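Local coordinates for protein 2,5-dihydroxypyridine 5,6-dioxygenase (Pseudomonas putida KT2440, PDB 7CUP) that catalyses the iron-dependent dioxygenolytic ring cleavage of 2,5-dihydroxypyridine between carbons 5 and 6, yielding N-formylmaleamate in aerobic nicotinate degradation, at residues Lys17-Val21 against Gly179-Glu183; Ala152-Arg158 against Cys326-Asp331; Tyr251-Asp257 against Thr315-Leu319. All coordinates share one frame; numbering follows the deposited sequence.

The three contacts share no helix or strand and do not touch one another. Interaction 1, mostly buried, fastens the end of helix 5-18 to a loop, mixing a salt bridge, a hydroxyl-to-amide bond and one aliphatic-aromatic contact. Interaction 2 is a strand pairing carried by backbone hydrogen bonds; one face is buried and apolar, the other more polar and wetter. Interaction 3, also largely buried, joins the end of helix 243-253 to the loop that carries an iron ligand, and relies on sulfur and aromatic groups. Its nearest atoms are about 14 Å from those of interaction 2, whereas interactions 1 and 3 lie on opposite sides of the chain's centre.

Interaction 1. Residues Lys17-Val21 against Gly179-Glu183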
# COMPACT_ATOMS: atom_id res chain seq x y z
N LYS A 17 -10.37 7.60 -27.97
CA LYS A 17 -10.66 8.46 -29.16
C LYS A 17 -11.09 7.58 -30.35
O LYS A 17 -12.17 7.83 -30.91
CB LYS A 17 -9.47 9.35 -29.49
CG LYS A 17 -9.74 10.83 -29.31
CD LYS A 17 -8.61 11.74 -29.71
CE LYS A 17 -7.86 12.26 -28.50
NZ LYS A 17 -6.57 12.88 -28.87
N LEU A 18 -10.30 6.57 -30.71
CA LEU A 18 -10.69 5.67 -31.81
C LEU A 18 -12.03 5.03 -31.47
O LEU A 18 -12.79 4.73 -32.40
CB LEU A 18 -9.60 4.61 -32.01
CG LEU A 18 -8.33 5.10 -32.69
CD1 LEU A 18 -7.28 4.00 -32.74
CD2 LEU A 18 -8.64 5.63 -34.09
N SER A 19 -12.30 4.80 -30.19
CA SER A 19 -13.57 4.22 -29.68
C SER A 19 -14.70 5.27 -29.60
O SER A 19 -15.75 4.95 -29.02
CB SER A 19 -13.34 3.55 -28.33
OG SER A 19 -12.55 2.39 -28.45
N ARG A 20 -14.48 6.48 -30.11
CA ARG A 20 -15.50 7.56 -30.23
C ARG A 20 -15.92 8.06 -28.85
O ARG A 20 -17.07 8.52 -28.67
CB ARG A 20 -16.66 7.12 -31.13
CG ARG A 20 -16.24 7.07 -32.60
CD ARG A 20 -17.34 7.02 -33.65
NE ARG A 20 -17.06 5.92 -34.58
CZ ARG A 20 -16.08 5.89 -35.50
NH1 ARG A 20 -15.26 6.92 -35.65
NH2 ARG A 20 -15.93 4.82 -36.27
N VAL A 21 -15.00 8.06 -27.89
CA VAL A 21 -15.25 8.72 -26.58
C VAL A 21 -14.98 10.21 -26.75
O VAL A 21 -13.93 10.56 -27.28
CB VAL A 21 -14.38 8.13 -25.48
CG1 VAL A 21 -14.48 8.93 -24.21
CG2 VAL A 21 -14.72 6.67 -25.26
N GLY A 179 -9.41 -4.07 -32.34
CA GLY A 179 -8.71 -3.45 -31.19
C GLY A 179 -9.43 -2.27 -30.56
O GLY A 179 -8.88 -1.69 -29.60
N TYR A 180 -10.60 -1.87 -31.05
CA TYR A 180 -11.30 -0.69 -30.47
C TYR A 180 -12.80 -0.85 -30.66
O TYR A 180 -13.22 -1.65 -31.53
CB TYR A 180 -10.64 0.61 -30.95
CG TYR A 180 -10.64 0.93 -32.42
CD1 TYR A 180 -9.58 0.59 -33.25
CD2 TYR A 180 -11.67 1.68 -32.99
CE1 TYR A 180 -9.57 0.92 -34.60
CE2 TYR A 180 -11.66 2.04 -34.34
CZ TYR A 180 -10.61 1.66 -35.15
OH TYR A 180 -10.62 2.02 -36.47
N ALA A 181 -13.58 -0.18 -29.80
CA ALA A 181 -15.05 -0.28 -29.70
C ALA A 181 -15.72 1.03 -30.15
O ALA A 181 -16.23 1.75 -29.26
CB ALA A 181 -15.44 -0.64 -28.30
N ASP A 182 -15.75 1.26 -31.46
CA ASP A 182 -16.17 2.52 -32.13
C ASP A 182 -17.67 2.47 -32.45
O ASP A 182 -18.30 3.51 -32.47
CB ASP A 182 -15.32 2.85 -33.37
CG ASP A 182 -15.26 1.74 -34.41
OD1 ASP A 182 -15.38 0.56 -34.03
OD2 ASP A 182 -15.07 2.09 -35.59
N GLU A 183 -18.26 1.32 -32.63
CA GLU A 183 -19.67 1.26 -33.05
C GLU A 183 -20.56 0.85 -31.90
O GLU A 183 -20.16 0.09 -31.03
CB GLU A 183 -19.77 0.32 -34.24
CG GLU A 183 -19.23 0.97 -35.49
CD GLU A 183 -19.28 0.02 -36.65
OE1 GLU A 183 -18.33 0.05 -37.46
OE2 GLU A 183 -20.24 -0.80 -36.68
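L18, S19 and R20, where helix 5-18 ends in a Schellman motif, meet Y180, A181 and D182 of the loop between strands 175-177 and 187-189. R20 is the C-prime residue of that motif, with positive phi and its N bonded to K17 O. Among the hydrogen bonds across the contact, A181 N donates to S19 OG at 3.1 Å; the same hydroxyl also bonds to V15 O in the helix, which ties the loop amide to the last helical turn. R20 NE makes a weak bond to D182 O. S19 O and A181 O, two acceptors 3.2 Å apart, are both bound by the guanidinium of R118, which probably offsets their repulsion.

The charged pair is R20 NH2 with D182 OD2 at 2.9 Å. Here the two side chains run alongside each other, guanidinium and carboxylate planes turned 43° apart, and D182 CB lies over one guanidinium face. K139 NZ forms a second salt bridge to OD2.

In the apolar part, L18 CB sits over the Y180 ring, 3.9 Å from the centroid and offset toward the rim. Y180 turns its ring under L18 with CG between the backbone N and the carbonyl carbon (chi1 63°). Without the phenol ring, as with an alanine here, L18 CB would probably lose the face it rests on, opening a gap beside K139 and P134. L18 O approaches Y180 CD2 to 3.3 Å and D182 CB equally closely.

Interaction 2. Residues Ala152-Arg158 against Cys326-Asp331; sequences ARSLHVR and CDIYLD
Strands S154-R158 and D327-L330 pair as antiparallel neighbours in a five-stranded sheet, their short axes running at 164°. H156 with Y329 and R158 with D327 are hydrogen-bonded pairs, each joined by two backbone bonds; H156 N to Y329 O is 2.7 Å. L155 with L330 and V157 with I328 are the non-hydrogen-bonded pairs between and beside them, where CA-H...O contacts supplement the bonding, as from L155 CA to Y329 O.

Past the strand end the D331 carboxylate takes over. R153 N points into its fork, 3.2 Å from D331 OD1 and 3.0 Å from OD2, using the syn lone pair of each oxygen, while S154 N adds a weak bond to OD2. D331 N returns a bond to S154 O, so that backbone and carboxylate together close this end of the pairing.

On the face bearing H156, R158, D327 and Y329, the R158 guanidinium lies over the Y329 ring near its rim, NH1 3.5 Å from CE1, with the two planes 33° apart. The bend at chi3 (-90°) folds the arginine back over the ring, and one water bridges R158 NE, D327 OD2 and Y329 OH. The other face is apolar: V157 CG1 meets C326 SG at 3.8 Å, and L155, V157 and I328 pack on F299, with W268 against I328 and L330.

A second layer fixes the polar groups. H156 bonds through ND1 to H166 and through NE2 to D164, both on strand 164-168, and A338 N holds D327 OD1. Another water links S154 OG, at 2.6 Å, with D331 O, at 2.8 Å.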
# COMPACT_ATOMS: atom_id res chain seq x y z
N ALA A 152 -18.21 -16.50 -48.17
CA ALA A 152 -17.60 -17.84 -48.36
C ALA A 152 -18.63 -18.90 -47.97
O ALA A 152 -19.43 -18.63 -47.07
CB ALA A 152 -16.33 -18.01 -47.55
N ARG A 153 -18.60 -20.06 -48.63
CA ARG A 153 -19.59 -21.15 -48.42
C ARG A 153 -18.94 -22.31 -47.66
O ARG A 153 -19.69 -23.08 -46.99
CB ARG A 153 -20.17 -21.59 -49.78
CG ARG A 153 -21.25 -20.67 -50.31
CD ARG A 153 -22.52 -20.74 -49.47
NE ARG A 153 -23.61 -21.55 -50.02
CZ ARG A 153 -23.84 -22.85 -49.77
NH1 ARG A 153 -23.04 -23.56 -48.98
NH2 ARG A 153 -24.88 -23.45 -50.33
N SER A 154 -17.61 -22.42 -47.77
CA SER A 154 -16.75 -23.38 -47.02
C SER A 154 -15.41 -22.71 -46.66
O SER A 154 -14.94 -21.83 -47.44
CB SER A 154 -16.51 -24.62 -47.82
OG SER A 154 -15.53 -24.37 -48.82
N LEU A 155 -14.80 -23.14 -45.55
CA LEU A 155 -13.38 -22.85 -45.25
C LEU A 155 -12.60 -24.17 -45.31
O LEU A 155 -13.13 -25.19 -44.82
CB LEU A 155 -13.27 -22.17 -43.88
CG LEU A 155 -11.85 -21.87 -43.38
CD1 LEU A 155 -11.85 -20.68 -42.44
CD2 LEU A 155 -11.25 -23.09 -42.70
N HIS A 156 -11.38 -24.15 -45.87
CA HIS A 156 -10.53 -25.37 -45.95
C HIS A 156 -9.10 -25.09 -45.49
O HIS A 156 -8.48 -24.09 -45.94
CB HIS A 156 -10.57 -26.02 -47.36
CG HIS A 156 -10.27 -27.49 -47.31
ND1 HIS A 156 -11.28 -28.46 -47.29
CD2 HIS A 156 -9.10 -28.16 -47.19
CE1 HIS A 156 -10.73 -29.66 -47.19
NE2 HIS A 156 -9.39 -29.51 -47.13
N VAL A 157 -8.53 -26.00 -44.69
CA VAL A 157 -7.12 -25.84 -44.24
C VAL A 157 -6.30 -27.06 -44.67
O VAL A 157 -6.76 -28.20 -44.43
CB VAL A 157 -7.04 -25.62 -42.73
CG1 VAL A 157 -5.59 -25.57 -42.26
CG2 VAL A 157 -7.77 -24.34 -42.36
N ARG A 158 -5.13 -26.78 -45.22
CA ARG A 158 -4.08 -27.79 -45.53
C ARG A 158 -2.72 -27.31 -44.99
O ARG A 158 -2.40 -26.12 -45.08
CB ARG A 158 -4.04 -28.03 -47.05
CG ARG A 158 -5.32 -28.63 -47.64
CD ARG A 158 -5.18 -29.25 -49.03
NE ARG A 158 -5.44 -28.30 -50.11
CZ ARG A 158 -6.63 -28.02 -50.66
NH1 ARG A 158 -6.73 -27.14 -51.65
NH2 ARG A 158 -7.73 -28.62 -50.21
N CYS A 326 0.16 -22.74 -42.70
CA CYS A 326 -1.08 -23.35 -43.20
C CYS A 326 -1.46 -22.65 -44.50
O CYS A 326 -1.12 -21.46 -44.68
CB CYS A 326 -2.23 -23.27 -42.20
SG CYS A 326 -2.18 -24.52 -40.89
N ASP A 327 -2.10 -23.42 -45.39
CA ASP A 327 -2.84 -22.89 -46.55
C ASP A 327 -4.30 -22.83 -46.11
O ASP A 327 -4.82 -23.85 -45.62
CB ASP A 327 -2.61 -23.75 -47.79
CG ASP A 327 -1.17 -23.86 -48.25
OD1 ASP A 327 -0.36 -22.96 -47.96
OD2 ASP A 327 -0.87 -24.85 -48.91
N ILE A 328 -4.93 -21.67 -46.27
CA ILE A 328 -6.35 -21.47 -45.87
C ILE A 328 -7.13 -21.02 -47.10
O ILE A 328 -6.72 -19.98 -47.73
CB ILE A 328 -6.50 -20.45 -44.73
CG1 ILE A 328 -5.51 -20.70 -43.58
CG2 ILE A 328 -7.94 -20.44 -44.24
CD1 ILE A 328 -5.50 -19.59 -42.55
N TYR A 329 -8.23 -21.73 -47.38
CA TYR A 329 -9.13 -21.46 -48.53
C TYR A 329 -10.54 -21.13 -48.05
O TYR A 329 -11.09 -21.81 -47.13
CB TYR A 329 -9.20 -22.66 -49.47
CG TYR A 329 -7.87 -23.04 -50.03
CD1 TYR A 329 -7.07 -23.97 -49.39
CD2 TYR A 329 -7.40 -22.45 -51.18
CE1 TYR A 329 -5.83 -24.31 -49.89
CE2 TYR A 329 -6.16 -22.79 -51.70
CZ TYR A 329 -5.38 -23.72 -51.05
OH TYR A 329 -4.15 -24.03 -51.54
N LEU A 330 -11.11 -20.13 -48.73
CA LEU A 330 -12.56 -19.81 -48.74
C LEU A 330 -13.12 -20.29 -50.08
O LEU A 330 -12.69 -19.77 -51.14
CB LEU A 330 -12.72 -18.30 -48.57
CG LEU A 330 -12.24 -17.75 -47.23
CD1 LEU A 330 -12.56 -16.26 -47.12
CD2 LEU A 330 -12.84 -18.54 -46.07
N ASP A 331 -14.01 -21.28 -50.04
CA ASP A 331 -14.35 -22.07 -51.25
C ASP A 331 -13.00 -22.50 -51.85
O ASP A 331 -12.24 -23.16 -51.11
CB ASP A 331 -15.30 -21.24 -52.11
CG ASP A 331 -16.50 -20.82 -51.27
OD1 ASP A 331 -16.76 -19.64 -51.19
OD2 ASP A 331 -17.11 -21.70 -50.65
O HOH W 1 -13.05 -25.08 -49.28
O HOH W 2 -3.19 -26.06 -50.11

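Interaction 3. Residues Tyr251-Asp257 against Thr315-Leu319. With FE (Fe (III) ion), chain G.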
# COMPACT_ATOMS: atom_id res chain seq x y z
N TYR A 251 -6.52 -33.58 -19.99
CA TYR A 251 -7.09 -32.26 -19.63
C TYR A 251 -8.56 -32.24 -20.03
O TYR A 251 -9.42 -31.93 -19.21
CB TYR A 251 -6.34 -31.13 -20.32
CG TYR A 251 -6.88 -29.77 -19.98
CD1 TYR A 251 -6.61 -29.18 -18.75
CD2 TYR A 251 -7.67 -29.06 -20.87
CE1 TYR A 251 -7.08 -27.92 -18.44
CE2 TYR A 251 -8.15 -27.80 -20.58
CZ TYR A 251 -7.85 -27.22 -19.36
OH TYR A 251 -8.34 -26.00 -19.04
N MET A 252 -8.82 -32.56 -21.30
CA MET A 252 -10.18 -32.55 -21.88
C MET A 252 -11.09 -33.55 -21.14
O MET A 252 -12.26 -33.18 -20.91
CB MET A 252 -10.11 -32.84 -23.37
CG MET A 252 -9.36 -31.76 -24.10
SD MET A 252 -9.45 -31.78 -25.87
CE MET A 252 -11.07 -31.06 -26.12
N LYS A 253 -10.62 -34.72 -20.72
CA LYS A 253 -11.53 -35.71 -20.08
C LYS A 253 -11.85 -35.25 -18.65
O LYS A 253 -12.88 -35.67 -18.12
CB LYS A 253 -10.99 -37.15 -20.17
CG LYS A 253 -9.76 -37.47 -19.34
CD LYS A 253 -9.97 -37.59 -17.82
CE LYS A 253 -8.69 -37.43 -17.01
NZ LYS A 253 -8.77 -36.38 -15.97
N TYR A 254 -11.03 -34.38 -18.06
CA TYR A 254 -11.21 -33.84 -16.70
C TYR A 254 -12.63 -33.32 -16.53
O TYR A 254 -13.24 -33.46 -15.45
CB TYR A 254 -10.21 -32.71 -16.44
CG TYR A 254 -10.45 -31.89 -15.20
CD1 TYR A 254 -10.32 -32.43 -13.95
CD2 TYR A 254 -10.82 -30.56 -15.30
CE1 TYR A 254 -10.51 -31.67 -12.81
CE2 TYR A 254 -11.00 -29.77 -14.17
CZ TYR A 254 -10.86 -30.33 -12.92
OH TYR A 254 -11.03 -29.56 -11.81
N PHE A 255 -13.16 -32.72 -17.58
CA PHE A 255 -14.45 -31.99 -17.52
C PHE A 255 -15.60 -32.98 -17.63
O PHE A 255 -16.72 -32.56 -17.41
CB PHE A 255 -14.50 -30.95 -18.64
CG PHE A 255 -13.48 -29.86 -18.45
CD1 PHE A 255 -13.78 -28.73 -17.71
CD2 PHE A 255 -12.20 -29.98 -18.98
CE1 PHE A 255 -12.84 -27.73 -17.54
CE2 PHE A 255 -11.25 -28.98 -18.79
CZ PHE A 255 -11.57 -27.86 -18.06
N ASN A 256 -15.33 -34.23 -17.96
CA ASN A 256 -16.34 -35.31 -18.05
C ASN A 256 -17.57 -34.78 -18.79
O ASN A 256 -18.66 -34.74 -18.19
CB ASN A 256 -16.71 -35.91 -16.69
CG ASN A 256 -17.58 -37.14 -16.87
OD1 ASN A 256 -18.56 -37.34 -16.14
ND2 ASN A 256 -17.26 -37.96 -17.85
N ASP A 257 -17.39 -34.39 -20.05
CA ASP A 257 -18.44 -33.76 -20.88
C ASP A 257 -18.04 -33.92 -22.34
O ASP A 257 -17.00 -33.43 -22.75
CB ASP A 257 -18.62 -32.28 -20.55
CG ASP A 257 -19.80 -31.62 -21.25
OD1 ASP A 257 -20.44 -32.28 -22.11
OD2 ASP A 257 -20.05 -30.42 -20.96
N THR A 315 -20.42 -25.90 -22.54
CA THR A 315 -19.37 -26.57 -21.74
C THR A 315 -18.30 -25.54 -21.36
O THR A 315 -18.01 -24.64 -22.14
CB THR A 315 -18.76 -27.76 -22.50
OG1 THR A 315 -17.90 -28.48 -21.61
CG2 THR A 315 -17.98 -27.34 -23.72
N PRO A 316 -17.75 -25.58 -20.13
CA PRO A 316 -16.75 -24.59 -19.71
C PRO A 316 -15.37 -24.80 -20.35
O PRO A 316 -14.62 -23.85 -20.42
CB PRO A 316 -16.63 -24.83 -18.21
CG PRO A 316 -16.99 -26.29 -18.04
CD PRO A 316 -18.07 -26.53 -19.06
N CYS A 317 -15.05 -26.02 -20.78
CA CYS A 317 -13.71 -26.35 -21.33
C CYS A 317 -13.49 -25.64 -22.67
O CYS A 317 -14.19 -25.95 -23.63
CB CYS A 317 -13.54 -27.84 -21.46
SG CYS A 317 -11.89 -28.32 -22.04
N HIS A 318 -12.51 -24.75 -22.75
CA HIS A 318 -12.24 -23.90 -23.93
C HIS A 318 -10.75 -23.92 -24.29
O HIS A 318 -9.90 -23.54 -23.44
CB HIS A 318 -12.74 -22.49 -23.64
CG HIS A 318 -12.33 -21.53 -24.69
ND1 HIS A 318 -11.41 -20.54 -24.45
CD2 HIS A 318 -12.66 -21.46 -25.99
CE1 HIS A 318 -11.20 -19.87 -25.56
NE2 HIS A 318 -11.96 -20.41 -26.50
N LEU A 319 -10.43 -24.31 -25.53
CA LEU A 319 -9.04 -24.24 -26.09
C LEU A 319 -9.02 -23.34 -27.32
O LEU A 319 -10.00 -23.37 -28.09
CB LEU A 319 -8.54 -25.64 -26.44
CG LEU A 319 -8.59 -26.65 -25.30
CD1 LEU A 319 -8.12 -28.01 -25.82
CD2 LEU A 319 -7.75 -26.21 -24.11
FE FE G . -12.06 -19.85 -28.63
O HOH W 3 -9.81 -24.81 -20.77
O HOH W 4 -14.32 -20.10 -28.04
O HOH W 5 -11.66 -17.70 -27.86
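F255 and C317 face each other with CA atoms 6.8 Å apart, where the chain leaves helix 243-253 through a type I beta turn from K253 to N256 and runs against the loop that leads into strand 319-323. C317 CB stands over the centre of the F255 ring, 3.5 Å from the centroid and 11° off the normal, a CH-pi contact. Y254 CD2 covers the opposite face, so the phenyl group is held between two layers. With SG anti to the backbone N (chi1 -177°), the C317 sulfur comes 3.4 Å from F255 CE2 and also meets the Y251 ring obliquely, forming sulfur-aromatic contacts with both. L319 divides its methyls: CD2 lies 3.9 Å from Y251 CE2, and CD1 touches M252 SD.

At the other end, T315 OG1 donates to D257 OD2 at 3.0 Å, approaching from above the carboxylate, 55° out of its plane; D257 OD1 is bound by E259 N.

H318 turns its imidazole from the helix toward the iron, which NE2 binds at 2.2 Å. H265, D320 and S302 with two waters complete the site, a two-histidine, one-carboxylate set joined by a serine. T73 O takes a hydrogen bond from ND1, steadying the ring, and Y251 OH donates to a water that in turn donates to H318 O.

The contact thus ties the end of helix 243-253 to the start of strand 319-323, which is outermost in its sheet within this chain and lies beside strand 299-303, while L281 and Q275 of a second subunit pack on Y251 and Y254.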